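PDB 2B3F: glucose-binding protein from Thermus thermophilus HB27, which binds glucose and galactose and probably delivers them, as a periplasmic binding protein, to a sugar transport system. Local coordinates for residues W125-K130 against D229-G234; K155-P160 against K235-I240; L161-N166 against K217-L222. All blocks are in the same frame, centred on the assembly; numbering follows the deposited sequence.

Interaction 1: residues W125-K130 against D229-G234; sequences WYLPAK and DRVVQG
Apolar packing joins the end of strand 123-126 to the last turn of helix 224-233. V231 turns its CG1, anti to the backbone N (chi1 177°), onto the strand, where it lies 4.0 Å from Y126 CA. V231 CG1 also meets L127 CD1 at 4.0 Å, and the two side chains run past each other in opposite directions rather than tip to tip. L127 CD2 reaches the carbonyls of the helix end, 3.4 Å from V231 O and 3.5 Å from V232 O. An alanine in place of L127 would lose both methyls and would probably loosen the seam between the strand and the end of helix 224-233. The polar group is K130, on the first turn of helix 128-133, which begins after L127 as its N-cap. The K130 chain, bent at chi2 and chi4, carries NZ to 3.5 Å from V232 O and passes CD over G234 CA at 3.9 Å. G234 ends helix 224-233 in a Schellman motif with positive phi, and its N bonds back to V231 O at 3.0 Å. A CB on G234 would lie 2.7 Å from K130 CE. The chemistry is therefore largely methyl packing, while the lysine charge beside the carbonyls of a helix C-terminus is likely to be electrostatically favourable.

Interaction 2: residues K155-P160 against K235-I240; sequences KGLEAP and KAAFNI. Unlike the reference sequence in segment 235-240: I240 (reference Val).
P160 O is the centre of this contact, gripped by the backbone N-H groups of the successive residues A237 and F238. F238 N donates to P160 O over 3.1 Å, nearly along the C=O axis (171° at the oxygen). A237 N is closer, 2.7 Å from P160 O, but arrives above the carbonyl plane. In the same shell A236 CA sends a CA-H...O contact to A159 O at 3.6 Å. Beside these bonds L157, its CG anti to the backbone N (chi1 -166°), spreads its two methyls along the opposing backbone: CD1 lies 3.9 Å from K235 C, and CD2 sits 4.0 Å from A237 CB. A237 CB in turn stands over one face of the F238 ring, offset toward the rim. One shell out, water 1 accepts from A159 N at 2.9 Å and donates to K235 O at 2.8 Å, bridging the two segments. L152 of helix 142-154 packs on both P160 and A237, and W134 on L157 and A237. G156 closes the same helix in a Schellman motif, and the chain then enters the parallel pair 161-162 and 238-240 of the four-stranded mixed sheet. Both bonds to P160 O come from main-chain N-H groups, so within the two segments this buried carbonyl is gripped by backbone alone, and the small A236 and A237 side chains are consistent with the close backbone approach.

Interaction 3: residues L161-N166 against K217-L222; sequences LALGEN and KDAAGL
The start of helix 166-190, with E165 as its N-cap, meets the short 3-10 turn around A219 and A220 that leads into helix 224-233. The one direct hydrogen bond between the segments runs from E165 N to L222 O, 2.9 Å long, with the N-H bent to 140° at the hydrogen and lying in the carbonyl plane. L222 O also borders the E165 side chain, 3.4 Å from its CB. E165 CG lies between the backbone N and the carbonyl carbon (chi1 65°), the crowded position, and from there the chain runs extended, its end leading away from the turn. A219 points its CB toward segment 161-166, 3.3 Å from L163 O and 4.1 Å from L163 CB, while L222 CD1 lies against a carbonyl oxygen, L163 O, at 3.8 Å. G164 comes so near the turn that a CB on it would fall 2.9 Å from L222 O. Water 2 accepts from N166 N and donates to A220 O at 2.8 Å. T168 bonds through OG1 to G164 N and E165 O, helping to fix this helix start. The E165 side chain is about 8 Å from the bound galactose. Beyond the apolar pair L163 and A219, L222 O and, through water 2, A220 O meet N-H groups at the helix N-terminus, which probably polarises both bonds favourably.

Interactions 1 and 2 share the chain passing from helix 224-233 into strand 238-240, and strand 123-126 lies beside 238-240 in the same four-stranded sheet. Interaction 3 belongs to that sheet through strand 161-162, on the other flank of 238-240, where F238 O and A162 N are probably hydrogen-bonded. Interaction 2 is the most buried and the most polar in its backbone: two backbone bonds converge on P160 O. Interactions 1 and 3 are partly buried and sit at helix ends: methyls and a lysine against a C-terminus in one, main-chain N-H groups and water at an N-terminus in the other. V231 and A162 pack together, bringing interactions 1 and 3 into contact.

Interaction 1: residues W125-K130 against D229-G234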
loop_
_atom_site.group_PDB
_atom_site.type_symbol
_atom_site.label_atom_id
_atom_site.label_comp_id
_atom_site.label_asym_id
_atom_site.label_seq_id
_atom_site.Cartn_x
_atom_site.Cartn_y
_atom_site.Cartn_z
ATOM N N TRP A 125 10.943 5.809 7.591
ATOM C CA TRP A 125 11.442 5.024 8.719
ATOM C C TRP A 125 12.924 5.315 8.951
ATOM O O TRP A 125 13.675 5.478 8.004
ATOM C CB TRP A 125 11.262 3.527 8.463
ATOM C CG TRP A 125 9.881 3.223 7.994
ATOM C CD1 TRP A 125 9.464 3.104 6.705
ATOM C CD2 TRP A 125 8.716 3.039 8.809
ATOM N NE1 TRP A 125 8.115 2.864 6.659
ATOM C CE2 TRP A 125 7.628 2.811 7.934
ATOM C CE3 TRP A 125 8.483 3.049 10.198
ATOM C CZ2 TRP A 125 6.334 2.609 8.391
ATOM C CZ3 TRP A 125 7.206 2.844 10.643
ATOM C CH2 TRP A 125 6.143 2.621 9.748
ATOM N N TYR A 126 13.316 5.371 10.216
ATOM C CA TYR A 126 14.695 5.625 10.591
ATOM C C TYR A 126 14.906 5.094 12.003
ATOM O O TYR A 126 13.950 4.701 12.675
ATOM C CB TYR A 126 14.995 7.126 10.524
ATOM C CG TYR A 126 14.131 7.986 11.435
ATOM C CD1 TYR A 126 14.517 8.251 12.744
ATOM C CD2 TYR A 126 12.920 8.527 10.990
ATOM C CE1 TYR A 126 13.731 9.033 13.588
ATOM C CE2 TYR A 126 12.136 9.309 11.821
ATOM C CZ TYR A 126 12.545 9.558 13.118
ATOM O OH TYR A 126 11.757 10.337 13.941
ATOM N N LEU A 127 16.162 5.098 12.446
ATOM C CA LEU A 127 16.529 4.604 13.769
ATOM C C LEU A 127 16.994 5.809 14.558
ATOM O O LEU A 127 18.016 6.403 14.203
ATOM C CB LEU A 127 17.683 3.611 13.656
ATOM C CG LEU A 127 17.379 2.112 13.668
ATOM C CD1 LEU A 127 16.206 1.750 12.763
ATOM C CD2 LEU A 127 18.627 1.316 13.326
ATOM N N PRO A 128 16.239 6.216 15.595
ATOM C CA PRO A 128 16.694 7.380 16.367
ATOM C C PRO A 128 18.134 7.293 16.927
ATOM O O PRO A 128 18.838 8.298 16.899
ATOM C CB PRO A 128 15.666 7.483 17.498
ATOM C CG PRO A 128 14.465 6.823 16.998
ATOM C CD PRO A 128 14.943 5.719 16.073
ATOM N N ALA A 129 18.588 6.123 17.379
ATOM C CA ALA A 129 19.968 5.990 17.916
ATOM C C ALA A 129 21.047 6.075 16.838
ATOM O O ALA A 129 22.157 6.552 17.108
ATOM C CB ALA A 129 20.135 4.675 18.689
ATOM N N LYS A 130 20.753 5.576 15.636
ATOM C CA LYS A 130 21.706 5.667 14.522
ATOM C C LYS A 130 21.805 7.107 14.050
ATOM O O LYS A 130 22.900 7.593 13.738
ATOM C CB LYS A 130 21.323 4.758 13.356
ATOM C CG LYS A 130 21.644 3.282 13.583
ATOM C CD LYS A 130 23.089 2.921 13.202
ATOM C CE LYS A 130 23.441 1.461 13.587
ATOM N NZ LYS A 130 22.273 0.530 13.453
ATOM N N ASP A 229 15.717 -3.668 6.038
ATOM C CA ASP A 229 16.853 -4.256 6.733
ATOM C C ASP A 229 18.075 -3.330 6.668
ATOM O O ASP A 229 18.819 -3.244 7.634
ATOM C CB ASP A 229 17.224 -5.613 6.125
ATOM C CG ASP A 229 16.277 -6.725 6.505
ATOM O OD1 ASP A 229 15.420 -6.545 7.419
ATOM O OD2 ASP A 229 16.414 -7.803 5.895
ATOM N N ARG A 230 18.285 -2.640 5.546
ATOM C CA ARG A 230 19.427 -1.722 5.435
ATOM C C ARG A 230 19.377 -0.628 6.469
ATOM O O ARG A 230 20.406 -0.232 7.016
ATOM C CB ARG A 230 19.546 -1.083 4.031
ATOM C CG ARG A 230 19.957 -2.068 2.947
ATOM C CD ARG A 230 20.059 -1.408 1.587
ATOM N NE ARG A 230 21.123 -0.419 1.573
ATOM C CZ ARG A 230 22.402 -0.699 1.361
ATOM N NH1 ARG A 230 22.779 -1.949 1.103
ATOM N NH2 ARG A 230 23.293 0.280 1.403
ATOM N N VAL A 231 18.183 -0.115 6.743
ATOM C CA VAL A 231 18.010 0.883 7.774
ATOM C C VAL A 231 18.285 0.278 9.168
ATOM O O VAL A 231 18.993 0.891 9.991
ATOM C CB VAL A 231 16.600 1.528 7.714
ATOM C CG1 VAL A 231 16.403 2.506 8.846
ATOM C CG2 VAL A 231 16.406 2.226 6.388
ATOM N N VAL A 232 17.737 -0.905 9.431
ATOM C CA VAL A 232 17.945 -1.585 10.724
ATOM C C VAL A 232 19.454 -1.795 10.979
ATOM O O VAL A 232 19.937 -1.642 12.103
ATOM C CB VAL A 232 17.155 -2.898 10.785
ATOM C CG1 VAL A 232 17.435 -3.677 12.098
ATOM C CG2 VAL A 232 15.631 -2.572 10.645
ATOM N N GLN A 233 20.174 -2.093 9.908
ATOM C CA GLN A 233 21.633 -2.290 9.927
ATOM C C GLN A 233 22.479 -1.000 9.961
ATOM O O GLN A 233 23.678 -1.054 10.214
ATOM C CB GLN A 233 22.018 -3.094 8.700
ATOM C CG GLN A 233 21.517 -4.506 8.738
ATOM C CD GLN A 233 21.408 -5.133 7.370
ATOM O OE1 GLN A 233 21.582 -4.461 6.356
ATOM N NE2 GLN A 233 21.105 -6.427 7.327
ATOM N N GLY A 234 21.883 0.157 9.738
ATOM C CA GLY A 234 22.652 1.387 9.649
ATOM C C GLY A 234 23.471 1.502 8.372
ATOM O O GLY A 234 24.372 2.357 8.293
#

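Interaction 2: residues K155-P160 against K235-I240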
loop_
_atom_site.group_PDB
_atom_site.type_symbol
_atom_site.label_atom_id
_atom_site.label_comp_id
_atom_site.label_asym_id
_atom_site.label_seq_id
_atom_site.Cartn_x
_atom_site.Cartn_y
_atom_site.Cartn_z
ATOM N N LYS A 155 30.048 12.084 5.934
ATOM C CA LYS A 155 30.359 11.302 7.134
ATOM C C LYS A 155 30.637 9.816 6.861
ATOM O O LYS A 155 30.941 9.073 7.790
ATOM C CB LYS A 155 29.244 11.461 8.176
ATOM C CG LYS A 155 29.092 12.895 8.644
ATOM C CD LYS A 155 28.051 13.055 9.712
ATOM C CE LYS A 155 28.088 14.463 10.266
ATOM N NZ LYS A 155 27.410 14.576 11.575
ATOM N N GLY A 156 30.544 9.385 5.601
ATOM C CA GLY A 156 30.911 8.022 5.218
ATOM C C GLY A 156 29.764 7.059 4.932
ATOM O O GLY A 156 30.014 5.880 4.646
ATOM N N LEU A 157 28.523 7.549 5.021
ATOM C CA LEU A 157 27.339 6.751 4.674
ATOM C C LEU A 157 27.062 6.938 3.180
ATOM O O LEU A 157 26.451 7.916 2.776
ATOM C CB LEU A 157 26.129 7.167 5.527
ATOM C CG LEU A 157 24.897 6.231 5.539
ATOM C CD1 LEU A 157 25.224 4.860 6.068
ATOM C CD2 LEU A 157 23.773 6.835 6.347
ATOM N N GLU A 158 27.548 5.984 2.387
ATOM C CA GLU A 158 27.497 5.997 0.920
ATOM C C GLU A 158 26.093 6.155 0.310
ATOM O O GLU A 158 25.919 6.808 -0.716
ATOM C CB GLU A 158 28.062 4.679 0.381
ATOM C CG GLU A 158 29.497 4.707 -0.094
ATOM C CD GLU A 158 29.959 3.336 -0.610
ATOM O OE1 GLU A 158 29.174 2.655 -1.314
ATOM O OE2 GLU A 158 31.110 2.934 -0.292
ATOM N N ALA A 159 25.123 5.487 0.926
ATOM C CA ALA A 159 23.766 5.401 0.384
ATOM C C ALA A 159 22.820 5.617 1.551
ATOM O O ALA A 159 22.340 4.642 2.146
ATOM C CB ALA A 159 23.536 4.059 -0.259
ATOM N N PRO A 160 22.608 6.888 1.923
ATOM C CA PRO A 160 21.731 7.191 3.059
ATOM C C PRO A 160 20.262 6.780 2.877
ATOM O O PRO A 160 19.556 6.621 3.878
ATOM C CB PRO A 160 21.820 8.721 3.185
ATOM C CG PRO A 160 23.041 9.112 2.433
ATOM C CD PRO A 160 23.194 8.113 1.347
ATOM N N LYS A 235 23.159 0.661 7.378
ATOM C CA LYS A 235 23.684 0.820 6.009
ATOM C C LYS A 235 22.897 1.848 5.202
ATOM O O LYS A 235 23.238 2.145 4.054
ATOM C CB LYS A 235 23.687 -0.510 5.272
ATOM C CG LYS A 235 24.622 -1.518 5.894
ATOM C CD LYS A 235 25.022 -2.633 4.939
ATOM C CE LYS A 235 24.174 -3.869 5.112
ATOM N NZ LYS A 235 24.861 -5.106 4.620
ATOM N N ALA A 236 21.841 2.380 5.816
ATOM C CA ALA A 236 21.069 3.498 5.293
ATOM C C ALA A 236 20.504 4.237 6.495
ATOM O O ALA A 236 20.420 3.653 7.564
ATOM C CB ALA A 236 19.941 2.972 4.411
ATOM N N ALA A 237 20.122 5.496 6.313
ATOM C CA ALA A 237 19.513 6.307 7.360
ATOM C C ALA A 237 17.973 6.285 7.298
ATOM O O ALA A 237 17.290 6.359 8.338
ATOM C CB ALA A 237 20.021 7.746 7.257
ATOM N N PHE A 238 17.449 6.198 6.072
ATOM C CA PHE A 238 16.026 6.364 5.816
ATOM C C PHE A 238 15.500 5.330 4.827
ATOM O O PHE A 238 16.232 4.823 3.986
ATOM C CB PHE A 238 15.749 7.746 5.239
ATOM C CG PHE A 238 16.421 8.871 5.986
ATOM C CD1 PHE A 238 16.033 9.191 7.282
ATOM C CD2 PHE A 238 17.439 9.611 5.388
ATOM C CE1 PHE A 238 16.653 10.242 7.969
ATOM C CE2 PHE A 238 18.064 10.641 6.069
ATOM C CZ PHE A 238 17.669 10.960 7.354
ATOM N N ASN A 239 14.194 5.065 4.928
ATOM C CA ASN A 239 13.483 4.279 3.903
ATOM C C ASN A 239 12.067 4.833 3.792
ATOM O O ASN A 239 11.461 5.126 4.805
ATOM C CB ASN A 239 13.446 2.806 4.285
ATOM C CG ASN A 239 12.844 1.924 3.199
ATOM O OD1 ASN A 239 13.259 1.975 2.014
ATOM N ND2 ASN A 239 11.906 1.076 3.594
ATOM N N ILE A 240 11.563 4.984 2.568
ATOM C CA ILE A 240 10.170 5.442 2.357
ATOM C C ILE A 240 9.354 4.200 2.004
ATOM O O ILE A 240 9.566 3.601 0.960
ATOM C CB ILE A 240 10.061 6.483 1.216
ATOM C CG1 ILE A 240 10.955 7.722 1.473
ATOM C CG2 ILE A 240 8.607 6.906 1.003
ATOM C CD1 ILE A 240 10.724 8.436 2.774
HETATM O O HOH W 1 25.432 3.315 2.874
#

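Interaction 3: residues L161-N166 against K217-L222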
loop_
_atom_site.group_PDB
_atom_site.type_symbol
_atom_site.label_atom_id
_atom_site.label_comp_id
_atom_site.label_asym_id
_atom_site.label_seq_id
_atom_site.Cartn_x
_atom_site.Cartn_y
_atom_site.Cartn_z
ATOM N N LEU A 161 19.817 6.634 1.633
ATOM C CA LEU A 161 18.445 6.169 1.353
ATOM C C LEU A 161 18.447 4.700 0.964
ATOM O O LEU A 161 19.157 4.296 0.040
ATOM C CB LEU A 161 17.801 7.012 0.253
ATOM C CG LEU A 161 16.371 6.591 -0.139
ATOM C CD1 LEU A 161 15.438 6.757 1.041
ATOM C CD2 LEU A 161 15.888 7.390 -1.326
ATOM N N ALA A 162 17.661 3.900 1.687
ATOM C CA ALA A 162 17.428 2.504 1.352
ATOM C C ALA A 162 16.321 2.442 0.310
ATOM O O ALA A 162 15.330 3.181 0.410
ATOM C CB ALA A 162 17.032 1.701 2.594
ATOM N N LEU A 163 16.508 1.591 -0.685
ATOM C CA LEU A 163 15.553 1.418 -1.772
ATOM C C LEU A 163 15.658 -0.004 -2.331
ATOM O O LEU A 163 16.733 -0.618 -2.263
ATOM C CB LEU A 163 15.829 2.469 -2.839
ATOM C CG LEU A 163 14.866 2.648 -4.000
ATOM C CD1 LEU A 163 13.487 3.008 -3.505
ATOM C CD2 LEU A 163 15.424 3.720 -4.900
ATOM N N GLY A 164 14.546 -0.541 -2.841
ATOM C CA GLY A 164 14.502 -1.878 -3.418
ATOM C C GLY A 164 14.041 -1.902 -4.873
ATOM O O GLY A 164 14.220 -0.938 -5.643
ATOM N N GLU A 165 13.385 -3.003 -5.213
ATOM C CA GLU A 165 12.932 -3.305 -6.554
ATOM C C GLU A 165 11.952 -2.266 -7.133
ATOM O O GLU A 165 11.455 -1.369 -6.436
ATOM C CB GLU A 165 12.307 -4.706 -6.593
ATOM C CG GLU A 165 11.011 -4.854 -5.762
ATOM C CD GLU A 165 10.382 -6.214 -5.906
ATOM O OE1 GLU A 165 10.137 -6.632 -7.067
ATOM O OE2 GLU A 165 10.110 -6.863 -4.872
ATOM N N ASN A 166 11.683 -2.414 -8.426
ATOM C CA ASN A 166 10.915 -1.449 -9.189
ATOM C C ASN A 166 9.695 -0.889 -8.456
ATOM O O ASN A 166 9.559 0.330 -8.358
ATOM C CB ASN A 166 10.494 -2.066 -10.527
ATOM C CG ASN A 166 9.635 -1.140 -11.369
ATOM O OD1 ASN A 166 8.428 -1.076 -11.167
ATOM N ND2 ASN A 166 10.236 -0.507 -12.393
ATOM N N LYS A 217 22.868 1.493 -4.893
ATOM C CA LYS A 217 22.909 1.230 -6.319
ATOM C C LYS A 217 22.442 -0.181 -6.670
ATOM O O LYS A 217 22.148 -0.465 -7.841
ATOM C CB LYS A 217 24.339 1.465 -6.849
ATOM C CG LYS A 217 24.864 2.883 -6.605
ATOM C CD LYS A 217 24.642 3.785 -7.801
ATOM C CE LYS A 217 24.873 5.272 -7.486
ATOM N NZ LYS A 217 26.053 5.516 -6.601
ATOM N N ASP A 218 22.366 -1.056 -5.667
ATOM C CA ASP A 218 21.899 -2.435 -5.862
ATOM C C ASP A 218 20.367 -2.618 -5.662
ATOM O O ASP A 218 19.872 -3.752 -5.598
ATOM C CB ASP A 218 22.670 -3.416 -4.960
ATOM C CG ASP A 218 22.463 -3.178 -3.455
ATOM O OD1 ASP A 218 21.963 -2.116 -3.024
ATOM O OD2 ASP A 218 22.843 -4.081 -2.677
ATOM N N ALA A 219 19.655 -1.495 -5.593
ATOM C CA ALA A 219 18.224 -1.482 -5.268
ATOM C C ALA A 219 17.386 -2.456 -6.099
ATOM O O ALA A 219 16.484 -3.111 -5.559
ATOM C CB ALA A 219 17.689 -0.091 -5.398
ATOM N N ALA A 220 17.658 -2.557 -7.399
ATOM C CA ALA A 220 16.776 -3.288 -8.316
ATOM C C ALA A 220 16.495 -4.739 -7.920
ATOM O O ALA A 220 15.435 -5.255 -8.235
ATOM C CB ALA A 220 17.322 -3.265 -9.740
ATOM N N GLY A 221 17.432 -5.402 -7.256
ATOM C CA GLY A 221 17.279 -6.806 -6.910
ATOM C C GLY A 221 16.902 -7.062 -5.461
ATOM O O GLY A 221 16.961 -8.198 -5.028
ATOM N N LEU A 222 16.511 -6.019 -4.717
ATOM C CA LEU A 222 16.159 -6.168 -3.301
ATOM C C LEU A 222 14.643 -6.142 -3.074
ATOM O O LEU A 222 13.943 -5.365 -3.689
ATOM C CB LEU A 222 16.768 -5.058 -2.451
ATOM C CG LEU A 222 18.288 -4.821 -2.516
ATOM C CD1 LEU A 222 18.662 -3.792 -1.447
ATOM C CD2 LEU A 222 19.067 -6.088 -2.361
HETATM O O HOH W 2 13.493 -4.149 -9.895
#